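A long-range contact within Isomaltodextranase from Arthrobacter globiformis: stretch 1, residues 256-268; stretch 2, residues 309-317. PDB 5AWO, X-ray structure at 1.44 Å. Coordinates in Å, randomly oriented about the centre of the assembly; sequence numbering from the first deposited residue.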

# COMPACT_ATOMS: atom_id res chain seq x y z
N ALA A 256 0.31 -12.96 -5.80
CA ALA A 256 1.75 -13.11 -5.54
C ALA A 256 2.33 -11.87 -4.88
O ALA A 256 3.18 -11.95 -3.96
N GLU A 257 1.87 -10.71 -5.33
CA GLU A 257 2.33 -9.44 -4.78
C GLU A 257 1.85 -9.21 -3.36
O GLU A 257 2.60 -8.78 -2.48
N LEU A 258 0.59 -9.55 -3.11
CA LEU A 258 0.03 -9.46 -1.76
C LEU A 258 0.79 -10.38 -0.79
O LEU A 258 1.08 -10.00 0.35
N ALA A 259 1.11 -11.59 -1.26
CA ALA A 259 1.80 -12.59 -0.41
C ALA A 259 3.22 -12.19 -0.04
O ALA A 259 3.74 -12.64 0.98
N ASN A 260 3.84 -11.33 -0.87
CA ASN A 260 5.27 -11.09 -0.78
C ASN A 260 5.76 -9.65 -0.72
O ASN A 260 6.95 -9.43 -0.54
N GLY A 261 4.85 -8.68 -0.79
CA GLY A 261 5.21 -7.28 -0.82
C GLY A 261 4.49 -6.42 0.19
O GLY A 261 3.53 -6.87 0.82
N ASP A 262 4.96 -5.18 0.30
CA ASP A 262 4.30 -4.15 1.12
C ASP A 262 3.52 -3.14 0.28
O ASP A 262 2.43 -2.77 0.68
N LEU A 263 4.11 -2.71 -0.84
CA LEU A 263 3.48 -1.70 -1.71
C LEU A 263 3.37 -2.27 -3.10
O LEU A 263 4.26 -2.99 -3.55
N VAL A 264 2.26 -1.92 -3.79
CA VAL A 264 2.12 -2.18 -5.22
C VAL A 264 1.72 -0.92 -5.98
O VAL A 264 0.81 -0.19 -5.58
N ARG A 265 2.43 -0.65 -7.07
CA ARG A 265 1.97 0.44 -7.97
C ARG A 265 0.61 0.12 -8.57
O ARG A 265 0.40 -0.98 -9.07
N ILE A 266 -0.26 1.13 -8.58
CA ILE A 266 -1.61 0.98 -9.10
C ILE A 266 -1.92 1.85 -10.31
O ILE A 266 -3.08 1.91 -10.75
N ASN A 267 -0.90 2.46 -10.90
CA ASN A 267 -1.05 3.40 -12.01
C ASN A 267 0.10 3.32 -12.96
O ASN A 267 1.16 2.81 -12.60
N ALA A 268 -0.09 3.84 -14.17
CA ALA A 268 1.01 4.11 -15.08
C ALA A 268 1.98 5.12 -14.47
O ALA A 268 1.59 5.91 -13.59
N GLY A 309 -2.13 -4.91 7.17
CA GLY A 309 -1.64 -6.25 6.91
C GLY A 309 -1.86 -6.78 5.51
O GLY A 309 -1.38 -7.86 5.20
N GLN A 310 -2.55 -6.00 4.65
CA GLN A 310 -2.75 -6.36 3.25
C GLN A 310 -1.70 -5.60 2.42
O GLN A 310 -0.53 -5.69 2.74
N LEU A 311 -2.09 -4.78 1.44
CA LEU A 311 -1.12 -4.01 0.67
C LEU A 311 -1.33 -2.51 0.88
O LEU A 311 -2.46 -2.03 1.08
N ILE A 312 -0.23 -1.78 0.84
CA ILE A 312 -0.26 -0.33 0.65
C ILE A 312 -0.27 -0.03 -0.85
O ILE A 312 0.56 -0.54 -1.61
N LEU A 313 -1.26 0.73 -1.30
CA LEU A 313 -1.35 1.10 -2.72
C LEU A 313 -0.49 2.32 -3.02
O LEU A 313 -0.51 3.30 -2.30
N ASP A 314 0.28 2.21 -4.10
CA ASP A 314 1.30 3.17 -4.46
C ASP A 314 0.88 3.94 -5.69
O ASP A 314 0.83 3.37 -6.77
N GLY A 315 0.58 5.23 -5.52
CA GLY A 315 0.23 6.11 -6.62
C GLY A 315 1.38 6.80 -7.29
O GLY A 315 1.17 7.75 -8.05
N ASP A 316 2.60 6.34 -7.04
CA ASP A 316 3.81 6.80 -7.72
C ASP A 316 4.28 8.15 -7.20
O ASP A 316 4.26 8.35 -5.97
N PHE A 317 4.70 9.06 -8.08
CA PHE A 317 5.40 10.25 -7.66
C PHE A 317 4.57 11.50 -7.86
O PHE A 317 3.83 11.59 -8.85

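Two short parallel strands, 263-265 and 312-314, set the frame: Ile312 N donates to Asp262 O (2.8 Å) and Asp314 N to Val264 O (2.9 Å), so paired residues send their side chains to the same face. On one face Leu263 (m, p) lies beside Ile312 (m, t), CG to CG2 at 3.8 Å, and the Arg265-Asp314 pair comes next, with Arg265 CG 3.5 Å from Asp314 OD2. On the other, Val264 (m) presents CG2 to two leucines, reaching Leu311 CD1 at 3.8 Å and Leu313 CD2 at 4.0 Å.

Leu311 (m, t) is the main bump. Its hollow is lined by the helix end and the turn after it: CD1 lies 3.8 Å from Leu258 CA, while CD2 comes within 3.6 Å of Gly261 O and 3.9 Å of Glu257 O. Leu258 (t, p) closes over it, CD1 to Leu311 CG at 3.8 Å. Water 1 sits between the backbones nearby, its O 2.8 Å from Gln310 O and 3.2 Å from Leu258 O, within hydrogen-bonding reach of both.

Past the strands the packing turns polar. Arg265, m at its first three chi angles, folds back so that NH1 forms a salt bridge with Asp316 OD1 (2.9 Å), while NE donates to Asn267 OD1 (3.0 Å). Asn267 (p) points inward, and its ND2 donates to Gly315 O at 3.0 Å. Beside it, Ile266 (p, p) lays CD1 3.9 Å from Gly315 CA.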

# COMPACT_ATOMS: atom_id res chain seq x y z
CB ALA A 256 2.48 -13.44 -6.83
CB GLU A 257 1.90 -8.31 -5.74
CG GLU A 257 2.55 -8.41 -7.13
CD GLU A 257 1.82 -9.27 -8.14
OE1 GLU A 257 0.77 -9.86 -7.80
OE2 GLU A 257 2.31 -9.37 -9.30
CB LEU A 258 -1.43 -9.86 -1.82
CG LEU A 258 -2.16 -10.00 -0.51
CD1 LEU A 258 -2.27 -8.66 0.20
CD2 LEU A 258 -3.53 -10.57 -0.82
CB ALA A 259 1.83 -13.94 -1.11
CB ASN A 260 5.95 -11.79 -1.95
CG ASN A 260 5.77 -13.29 -1.90
OD1 ASN A 260 5.06 -13.89 -2.74
ND2 ASN A 260 6.36 -13.88 -0.91
CB ASP A 262 5.31 -3.45 2.03
CG ASP A 262 6.00 -4.41 2.98
OD1 ASP A 262 5.27 -5.19 3.62
OD2 ASP A 262 7.23 -4.31 3.08
CB LEU A 263 4.36 -0.44 -1.82
CG LEU A 263 4.22 0.63 -0.74
CD1 LEU A 263 4.70 0.19 0.64
CD2 LEU A 263 4.96 1.88 -1.20
CB VAL A 264 1.08 -3.27 -5.55
CG1 VAL A 264 1.64 -4.64 -5.17
CG2 VAL A 264 -0.28 -2.99 -4.89
CB ARG A 265 2.99 0.68 -9.08
CG ARG A 265 4.09 1.65 -8.71
CD ARG A 265 3.68 3.13 -8.91
NE ARG A 265 3.39 3.32 -10.33
CZ ARG A 265 4.32 3.32 -11.29
NH1 ARG A 265 5.60 3.35 -10.99
NH2 ARG A 265 3.95 3.27 -12.57
CB ILE A 266 -2.64 1.15 -7.97
CG1 ILE A 266 -2.52 2.48 -7.20
CG2 ILE A 266 -2.54 -0.04 -7.02
CD1 ILE A 266 -2.59 3.74 -8.02
CB ASN A 267 -1.22 4.84 -11.52
CG ASN A 267 -0.03 5.36 -10.69
OD1 ASN A 267 0.65 4.59 -9.98
ND2 ASN A 267 0.14 6.67 -10.68
CB ALA A 268 0.45 4.64 -16.39
CB GLN A 310 -4.21 -6.11 2.84
CG GLN A 310 -5.21 -6.86 3.72
CD GLN A 310 -4.99 -8.37 3.71
OE1 GLN A 310 -4.83 -8.98 2.63
NE2 GLN A 310 -4.98 -8.97 4.90
CB LEU A 311 -1.26 -4.32 -0.81
CG LEU A 311 -0.60 -5.62 -1.27
CD1 LEU A 311 -1.10 -5.99 -2.64
CD2 LEU A 311 0.91 -5.49 -1.24
CB ILE A 312 0.92 0.35 1.36
CG1 ILE A 312 0.77 0.25 2.88
CG2 ILE A 312 1.03 1.83 0.96
CD1 ILE A 312 2.01 0.49 3.67
CB LEU A 313 -2.82 1.34 -3.10
CG LEU A 313 -3.80 0.25 -2.73
CD1 LEU A 313 -5.19 0.56 -3.27
CD2 LEU A 313 -3.36 -1.13 -3.19
CB ASP A 314 2.61 2.40 -4.67
CG ASP A 314 3.79 3.26 -5.15
OD1 ASP A 314 3.69 4.48 -5.22
OD2 ASP A 314 4.84 2.63 -5.45
CB ASP A 316 3.72 6.70 -9.25
CG ASP A 316 5.08 6.50 -9.90
OD1 ASP A 316 5.87 5.68 -9.37
OD2 ASP A 316 5.33 7.11 -10.98
CB PHE A 317 6.69 10.42 -8.48
CG PHE A 317 7.60 9.24 -8.39
CD1 PHE A 317 7.94 8.70 -7.16
CD2 PHE A 317 8.13 8.68 -9.53
CE1 PHE A 317 8.78 7.58 -7.08
CE2 PHE A 317 8.99 7.58 -9.44
CZ PHE A 317 9.29 7.02 -8.22
O HOH W 1 1.12 -7.89 2.73